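Hypothetical protein yibA (Escherichia coli, PDB 1OYZ) is of unknown function but folds as a HEAT-like array of helices and may have oxidoreductase activity. Local coordinates at residues G74-I77 with L78-K82; D230-K234 with N235-D239; G246-D250 with K251-P255; E268-T271 with S272-K276. All coordinates share one frame; numbering follows the deposited sequence.

Contact 1. Residues G74-I77 with L78-K82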
# COMPACT_ATOMS: atom_id res chain seq x y z
N GLY A 74 9.64 17.04 8.19
CA GLY A 74 10.04 17.78 7.01
C GLY A 74 9.89 16.98 5.73
O GLY A 74 9.41 17.49 4.71
N ALA A 75 10.31 15.72 5.79
CA ALA A 75 10.22 14.83 4.64
C ALA A 75 8.75 14.55 4.34
O ALA A 75 8.36 14.44 3.18
CB ALA A 75 10.96 13.54 4.94
N PHE A 76 7.93 14.46 5.38
CA PHE A 76 6.49 14.22 5.18
C PHE A 76 5.89 15.41 4.41
O PHE A 76 5.24 15.25 3.38
CB PHE A 76 5.78 14.08 6.53
CG PHE A 76 4.27 13.97 6.45
CD1 PHE A 76 3.66 12.90 5.78
CD2 PHE A 76 3.45 14.92 7.08
CE1 PHE A 76 2.27 12.77 5.76
CE2 PHE A 76 2.06 14.80 7.06
CZ PHE A 76 1.46 13.72 6.40
N ILE A 77 6.14 16.61 4.91
CA ILE A 77 5.62 17.80 4.26
C ILE A 77 6.04 17.84 2.81
O ILE A 77 5.22 18.06 1.90
CB ILE A 77 6.11 19.09 4.99
CG1 ILE A 77 5.40 19.23 6.32
CG2 ILE A 77 5.78 20.33 4.19
CD1 ILE A 77 5.90 20.35 7.16
N LEU A 78 7.32 17.59 2.59
CA LEU A 78 7.92 17.61 1.26
C LEU A 78 7.31 16.62 0.27
O LEU A 78 7.41 16.80 -0.94
CB LEU A 78 9.43 17.38 1.42
CG LEU A 78 10.43 18.53 1.18
CD1 LEU A 78 9.81 19.86 1.49
CD2 LEU A 78 11.70 18.31 1.98
N GLY A 79 6.67 15.57 0.75
CA GLY A 79 6.08 14.62 -0.18
C GLY A 79 4.83 15.09 -0.91
O GLY A 79 4.50 14.57 -1.99
N GLN A 80 4.12 16.07 -0.37
CA GLN A 80 2.90 16.53 -1.04
C GLN A 80 2.75 18.04 -1.28
O GLN A 80 1.90 18.47 -2.06
CB GLN A 80 1.69 15.97 -0.28
CG GLN A 80 1.59 14.43 -0.36
CD GLN A 80 0.67 13.83 0.67
OE1 GLN A 80 -0.55 13.98 0.60
NE2 GLN A 80 1.24 13.13 1.65
N ILE A 81 3.59 18.85 -0.63
CA ILE A 81 3.54 20.30 -0.79
C ILE A 81 3.90 20.68 -2.23
O ILE A 81 4.68 19.98 -2.89
CB ILE A 81 4.55 20.97 0.19
CG1 ILE A 81 4.20 22.45 0.41
CG2 ILE A 81 5.96 20.84 -0.37
CD1 ILE A 81 4.95 23.08 1.60
N LYS A 82 3.33 21.78 -2.72
CA LYS A 82 3.66 22.23 -4.07
C LYS A 82 5.03 22.91 -4.05
O LYS A 82 5.37 23.64 -3.12
CB LYS A 82 2.58 23.19 -4.58
CG LYS A 82 1.30 22.48 -5.00
CD LYS A 82 0.34 23.43 -5.73
CE LYS A 82 -0.61 22.67 -6.63
NZ LYS A 82 -1.23 23.61 -7.61

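Contact 2. Residues D230-K234 with N235-D239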
# COMPACT_ATOMS: atom_id res chain seq x y z
N ASP A 230 -12.55 -25.75 0.72
CA ASP A 230 -12.75 -25.61 2.16
C ASP A 230 -13.39 -24.29 2.56
O ASP A 230 -14.21 -24.25 3.47
CB ASP A 230 -11.43 -25.73 2.92
CG ASP A 230 -10.79 -27.08 2.77
OD1 ASP A 230 -9.61 -27.20 3.17
OD2 ASP A 230 -11.46 -28.01 2.26
N GLU A 231 -12.98 -23.21 1.91
CA GLU A 231 -13.48 -21.88 2.21
C GLU A 231 -14.93 -21.74 1.84
O GLU A 231 -15.70 -21.10 2.56
CB GLU A 231 -12.64 -20.84 1.48
CG GLU A 231 -11.27 -20.72 2.06
CD GLU A 231 -11.31 -20.23 3.49
OE1 GLU A 231 -10.45 -20.67 4.28
OE2 GLU A 231 -12.20 -19.42 3.82
N LEU A 232 -15.32 -22.33 0.71
CA LEU A 232 -16.71 -22.21 0.32
C LEU A 232 -17.62 -23.00 1.24
O LEU A 232 -18.81 -22.76 1.25
CB LEU A 232 -16.91 -22.65 -1.14
CG LEU A 232 -16.24 -21.79 -2.22
CD1 LEU A 232 -16.07 -22.58 -3.52
CD2 LEU A 232 -17.09 -20.53 -2.46
N LYS A 233 -17.08 -23.92 2.03
CA LYS A 233 -17.97 -24.71 2.90
C LYS A 233 -18.21 -24.10 4.28
O LYS A 233 -18.96 -24.64 5.09
CB LYS A 233 -17.45 -26.14 3.05
CG LYS A 233 -17.47 -26.91 1.75
CD LYS A 233 -17.00 -28.33 1.96
CE LYS A 233 -17.26 -29.20 0.74
NZ LYS A 233 -17.07 -30.65 1.11
N LYS A 234 -17.59 -22.97 4.53
CA LYS A 234 -17.77 -22.34 5.82
C LYS A 234 -19.16 -21.73 5.98
O LYS A 234 -19.88 -21.48 5.01
CB LYS A 234 -16.68 -21.29 6.02
CG LYS A 234 -15.29 -21.94 6.09
CD LYS A 234 -14.19 -20.93 6.33
CE LYS A 234 -12.87 -21.60 6.65
NZ LYS A 234 -11.79 -20.59 6.85
N ASN A 235 -19.55 -21.54 7.24
CA ASN A 235 -20.83 -20.98 7.59
C ASN A 235 -20.84 -19.50 7.16
O ASN A 235 -21.84 -18.99 6.65
CB ASN A 235 -21.02 -21.09 9.10
CG ASN A 235 -22.46 -21.16 9.48
OD1 ASN A 235 -23.14 -22.15 9.19
ND2 ASN A 235 -22.95 -20.10 10.13
N THR A 236 -19.71 -18.84 7.39
CA THR A 236 -19.49 -17.45 6.99
C THR A 236 -18.44 -17.55 5.88
O THR A 236 -17.32 -18.01 6.13
CB THR A 236 -18.89 -16.61 8.15
OG1 THR A 236 -19.79 -16.62 9.27
CG2 THR A 236 -18.65 -15.18 7.68
N VAL A 237 -18.79 -17.13 4.67
CA VAL A 237 -17.89 -17.21 3.52
C VAL A 237 -17.51 -15.81 3.03
O VAL A 237 -18.32 -14.89 3.12
CB VAL A 237 -18.60 -17.98 2.35
CG1 VAL A 237 -17.72 -17.98 1.09
CG2 VAL A 237 -18.91 -19.42 2.79
N TYR A 238 -16.28 -15.66 2.52
CA TYR A 238 -15.78 -14.38 1.98
C TYR A 238 -16.24 -14.20 0.55
O TYR A 238 -16.10 -15.10 -0.30
CB TYR A 238 -14.25 -14.34 2.01
CG TYR A 238 -13.66 -14.05 3.37
CD1 TYR A 238 -13.75 -12.76 3.92
CD2 TYR A 238 -13.07 -15.05 4.12
CE1 TYR A 238 -13.25 -12.49 5.19
CE2 TYR A 238 -12.56 -14.79 5.41
CZ TYR A 238 -12.67 -13.51 5.93
OH TYR A 238 -12.23 -13.25 7.21
N ASP A 239 -16.77 -13.02 0.27
CA ASP A 239 -17.26 -12.71 -1.05
C ASP A 239 -16.21 -12.90 -2.13
O ASP A 239 -16.51 -13.40 -3.22
CB ASP A 239 -17.81 -11.28 -1.05
CG ASP A 239 -19.19 -11.20 -0.40
OD1 ASP A 239 -19.57 -12.12 0.35
OD2 ASP A 239 -19.90 -10.21 -0.65
O HOH W 1 -14.57 -18.30 3.04

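Contact 3. Residues G246-D250 with K251-P255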
# COMPACT_ATOMS: atom_id res chain seq x y z
N GLY A 246 -15.57 -18.38 -9.25
CA GLY A 246 -16.07 -18.20 -10.61
C GLY A 246 -14.95 -17.91 -11.59
O GLY A 246 -14.97 -18.34 -12.75
N GLU A 247 -13.95 -17.18 -11.11
CA GLU A 247 -12.80 -16.84 -11.92
C GLU A 247 -11.92 -18.04 -12.26
O GLU A 247 -11.41 -18.13 -13.37
CB GLU A 247 -11.97 -15.76 -11.22
CG GLU A 247 -12.57 -14.37 -11.27
CD GLU A 247 -12.65 -13.83 -12.68
OE1 GLU A 247 -11.62 -13.91 -13.41
OE2 GLU A 247 -13.75 -13.33 -13.08
N LEU A 248 -11.73 -18.96 -11.32
CA LEU A 248 -10.89 -20.14 -11.54
C LEU A 248 -11.29 -20.93 -12.80
O LEU A 248 -10.43 -21.48 -13.49
CB LEU A 248 -10.93 -21.07 -10.33
CG LEU A 248 -10.15 -22.39 -10.47
CD1 LEU A 248 -8.64 -22.11 -10.62
CD2 LEU A 248 -10.41 -23.24 -9.23
N GLY A 249 -12.59 -20.97 -13.11
CA GLY A 249 -13.05 -21.67 -14.31
C GLY A 249 -12.98 -23.20 -14.29
O GLY A 249 -12.89 -23.86 -15.34
N ASP A 250 -13.03 -23.76 -13.09
CA ASP A 250 -12.97 -25.21 -12.88
C ASP A 250 -14.37 -25.68 -12.42
O ASP A 250 -14.83 -25.34 -11.32
CB ASP A 250 -11.91 -25.49 -11.82
CG ASP A 250 -11.64 -26.97 -11.63
OD1 ASP A 250 -10.45 -27.31 -11.46
OD2 ASP A 250 -12.61 -27.78 -11.62
N LYS A 251 -15.03 -26.48 -13.25
CA LYS A 251 -16.38 -26.94 -12.93
C LYS A 251 -16.49 -27.85 -11.73
O LYS A 251 -17.59 -28.27 -11.36
CB LYS A 251 -17.02 -27.59 -14.15
CG LYS A 251 -17.14 -26.68 -15.37
CD LYS A 251 -17.94 -27.37 -16.50
CE LYS A 251 -18.25 -26.42 -17.64
NZ LYS A 251 -17.01 -25.64 -18.00
N THR A 252 -15.37 -28.16 -11.11
CA THR A 252 -15.40 -29.00 -9.93
C THR A 252 -16.17 -28.28 -8.83
O THR A 252 -16.68 -28.90 -7.90
CB THR A 252 -14.00 -29.29 -9.38
OG1 THR A 252 -13.18 -29.84 -10.41
CG2 THR A 252 -14.09 -30.28 -8.23
N LEU A 253 -16.22 -26.96 -8.92
CA LEU A 253 -16.89 -26.18 -7.90
C LEU A 253 -18.38 -25.93 -8.13
O LEU A 253 -19.03 -25.29 -7.30
CB LEU A 253 -16.19 -24.83 -7.71
CG LEU A 253 -14.76 -24.90 -7.20
CD1 LEU A 253 -13.88 -25.33 -8.33
CD2 LEU A 253 -14.29 -23.54 -6.72
N LEU A 254 -18.93 -26.42 -9.23
CA LEU A 254 -20.35 -26.18 -9.47
C LEU A 254 -21.25 -26.81 -8.42
O LEU A 254 -22.13 -26.15 -7.90
CB LEU A 254 -20.75 -26.67 -10.86
CG LEU A 254 -20.24 -25.77 -11.99
CD1 LEU A 254 -20.47 -26.44 -13.36
CD2 LEU A 254 -20.97 -24.44 -11.94
N PRO A 255 -21.01 -28.07 -8.06
CA PRO A 255 -21.87 -28.70 -7.06
C PRO A 255 -22.03 -27.90 -5.77
O PRO A 255 -23.15 -27.62 -5.35
CB PRO A 255 -21.19 -30.05 -6.83
CG PRO A 255 -20.59 -30.34 -8.18
CD PRO A 255 -19.94 -29.01 -8.47

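Contact 4. Residues E268-T271 with S272-K276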
# COMPACT_ATOMS: atom_id res chain seq x y z
N GLU A 268 -26.95 -13.95 -5.23
CA GLU A 268 -26.64 -13.42 -6.55
C GLU A 268 -25.17 -13.65 -6.94
O GLU A 268 -24.88 -14.17 -8.02
CB GLU A 268 -26.97 -11.93 -6.61
CG GLU A 268 -26.29 -11.19 -7.74
CD GLU A 268 -26.50 -9.69 -7.67
OE1 GLU A 268 -27.60 -9.24 -8.05
OE2 GLU A 268 -25.56 -8.97 -7.23
N ILE A 269 -24.25 -13.26 -6.06
CA ILE A 269 -22.82 -13.40 -6.31
C ILE A 269 -22.45 -14.86 -6.61
O ILE A 269 -21.56 -15.15 -7.40
CB ILE A 269 -22.00 -12.83 -5.11
CG1 ILE A 269 -20.51 -12.77 -5.49
CG2 ILE A 269 -22.25 -13.66 -3.83
CD1 ILE A 269 -19.61 -12.25 -4.37
N ILE A 270 -23.19 -15.77 -5.99
CA ILE A 270 -23.01 -17.19 -6.19
C ILE A 270 -23.45 -17.52 -7.63
O ILE A 270 -22.73 -18.21 -8.39
CB ILE A 270 -23.88 -17.97 -5.16
CG1 ILE A 270 -23.44 -17.59 -3.75
CG2 ILE A 270 -23.78 -19.48 -5.39
CD1 ILE A 270 -24.25 -18.23 -2.64
N THR A 271 -24.61 -17.01 -8.02
CA THR A 271 -25.13 -17.25 -9.36
C THR A 271 -24.17 -16.72 -10.39
O THR A 271 -24.00 -17.33 -11.45
CB THR A 271 -26.52 -16.59 -9.53
OG1 THR A 271 -27.43 -17.20 -8.61
CG2 THR A 271 -27.05 -16.78 -10.95
N SER A 272 -23.52 -15.60 -10.09
CA SER A 272 -22.55 -15.02 -11.03
C SER A 272 -21.41 -15.99 -11.30
O SER A 272 -21.03 -16.22 -12.43
CB SER A 272 -21.94 -13.73 -10.47
OG SER A 272 -22.92 -12.73 -10.32
N ALA A 273 -20.86 -16.51 -10.22
CA ALA A 273 -19.75 -17.44 -10.32
C ALA A 273 -20.24 -18.64 -11.12
O ALA A 273 -19.54 -19.12 -12.01
CB ALA A 273 -19.30 -17.86 -8.93
N ILE A 274 -21.44 -19.12 -10.82
CA ILE A 274 -21.96 -20.26 -11.56
C ILE A 274 -22.10 -20.00 -13.06
O ILE A 274 -21.82 -20.88 -13.89
CB ILE A 274 -23.31 -20.69 -11.00
CG1 ILE A 274 -23.14 -21.15 -9.55
CG2 ILE A 274 -23.90 -21.78 -11.90
CD1 ILE A 274 -24.38 -21.71 -8.92
N ASP A 275 -22.52 -18.79 -13.40
CA ASP A 275 -22.69 -18.41 -14.81
C ASP A 275 -21.37 -18.42 -15.55
O ASP A 275 -21.32 -18.81 -16.71
CB ASP A 275 -23.33 -17.02 -14.90
CG ASP A 275 -24.72 -17.00 -14.33
OD1 ASP A 275 -25.48 -17.93 -14.66
OD2 ASP A 275 -25.07 -16.08 -13.55
N LYS A 276 -20.32 -17.98 -14.86
CA LYS A 276 -18.98 -17.95 -15.44
C LYS A 276 -18.45 -19.36 -15.71
O LYS A 276 -17.82 -19.61 -16.74
CB LYS A 276 -18.01 -17.23 -14.52
CG LYS A 276 -18.31 -15.76 -14.34
CD LYS A 276 -17.27 -15.11 -13.45
CE LYS A 276 -17.78 -13.77 -12.93
NZ LYS A 276 -16.83 -13.14 -11.96

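Contact 1. Residues G74-I77 with L78-K82
I77 and I81, one helical turn apart, join the two halves of this stretch through both side chain and backbone. Of the backbone bonds, L78 N to G74 O (3.0 Å, N-H...O 161°) is still the ordinary helical i+4 link. After it i+3 bonds join in: G79 N bonds to F76 O at 3.0 Å and holds A75 O only weakly, while Q80 N bonds to I77 O at 3.2 Å. I77 O also takes I81 N at 3.1 Å, so one carbonyl is gripped by two amides. I81 N approaches nearly along the C=O axis, whereas Q80 N comes in from above the carbonyl plane.

The apolar contact is a single branch meeting a single tip, I77 CG2 to I81 CD1 at 3.9 Å. With CG1 of I81 anti to its own N (chi1 -161°), the chain reaches back to that methyl. L78 lays its CB 3.3 Å from G74 O.

Outside the segments, S114 bonds to A75 O, and R118 bonds to the carbonyls of L78 and I81. Mixed i+3 and i+4 bonding of this kind marks the C-terminal end of a helix, here 68-80, packed against its neighbours in a HEAT-like helical array.

Contact 2. Residues D230-K234 with N235-D239
In the turn between helix 225-232 and helix 239-248, V237 folds back over carbonyls at and just past the end of the first helix. Its CG2 lies 3.2 Å from K234 O and 3.6 Å from E231 O. That branch is placed anti to the carbonyl carbon of V237 (chi1 176° for CG1), which turns it onto the backbone oxygens. The other methyl, CG1, is 4.4 Å from L232 CD2, a loose apolar touch.

No direct hydrogen bond joins the two halves, and a water does the work instead. It donates to E231 OE2 at 2.7 Å and to E231 O at 3.1 Å, and accepts from Y238 N at 3.2 Å. It thus ties the last turn of one helix to the residue at the N-cap position of the next. The E231 carboxylate also comes up at the edge of the Y238 ring, near its plane, with OE2 4.5 Å from CD2. K234 grips that carboxylate too: its extended chain runs back so that NZ makes a salt bridge to E231 OE1 at 2.9 Å, on the syn side, with a weaker bond to OE2.

R209 pairs with the same OE1, linking the turn to helix 206-218, which Y238 also touches through E206 and I210. L232 packs on I241 and A245 of helix 239-248, and V237 on I242 of the same helix.

Contact 3. Residues G246-D250 with K251-P255
L248, in the last turn of helix 239-248, meets L253 across the bend, its CD2 4.1 Å from L253 CD1, the two side chains crossing at about a right angle. G249 then leaves helical geometry with positive phi (71°), and the chain swings out of the helix.

D250 carries most of the contact. CG stands anti to its own N (chi1 -174°), which lays the carboxylate beside the T252 side chain, the two pointing the same way. OD2 accepts T252 N at 2.8 Å on its anti side, 15° out of the carboxylate plane; this is an Asx turn. T252 OG1 also donates to OD2, at a modelled 2.5 Å, so short that the exact length is doubtful. The backbone of D250 closes a second ring: D250 O accepts L253 N at 3.2 Å in an almost straight bond, a beta turn with K251 and T252 at its corners. L253 CD1 presses against that same carbonyl, 3.1 Å from D250 O, and lies 4.0 Å from D250 CB. One residue thus holds the bend by both its side chain and its carbonyl.

The turn delivers the chain into helix 254-261. Helix 225-232 lies against it, L225 touching L248, D250 and L253, while K251 reaches to the chain end, making a salt bridge with the terminal carboxylate of S280 and a hydrogen bond to L277 O at the end of helix 268-277.

Contact 4. Residues E268-T271 with S272-K276
The D275 carboxylate is the flat group facing T271 one turn back, and one of its faces lies against the T271 carbonyl: T271 O is 2.7 Å from D275 OD2 and 3.0 Å from D275 CG. T271 CG2 comes in on that same side, farther out past the OD2 end, at 3.3 Å from OD2. The T271 and D275 side chains meet at a slant. With CG of D275 anti to its carbonyl carbon (chi1 -64°), the carboxylate folds back toward the preceding turn instead of extending outward.

Beneath these side chains runs the regular bonding of an alpha helix, 268-277, the last in the chain. I274 N meets I270 O at 2.9 Å, in the carbonyl plane. D275 N to T271 O follows at the same length with the donor tilted out of plane. At the start, E268 O takes S272 N at 2.9 Å and, weakly, S272 OG as well, the serine hydroxyl turning back beside its own amide to add this second bond.

On the buried side, I274 rests its CG1 3.2 Å from I270 O, and its CD1 meets I270 CG2 more loosely. That side faces helix 254-261: I270 packs on M260 and L261, I274 on L257. T271 OG1 bonds weakly to N267 O, and K276 makes salt bridges to E243 and E247 of helix 239-248.

In the fold
Contact 1 stands alone, its centre some 44 to 48 Å from those of the other three, on the opposite side of the chain's centre. It is also the buried one, a helix end with backbone bonds and a small apolar touch. Contacts 2, 3 and 4 cluster near the C-terminus and are only partly buried, and charge enters their chemistry. Contacts 2 and 3 bracket helix 239-248 at its two ends and meet through L232 and L253. Contact 4, a regular helix, touches both: I269 CD1 reaches D239 O, and A273 packs on G246. Contact 2 is bridged by a water and contact 3 by an aspartate side chain and a backbone turn, where contact 4 uses repeated i+4 bonds.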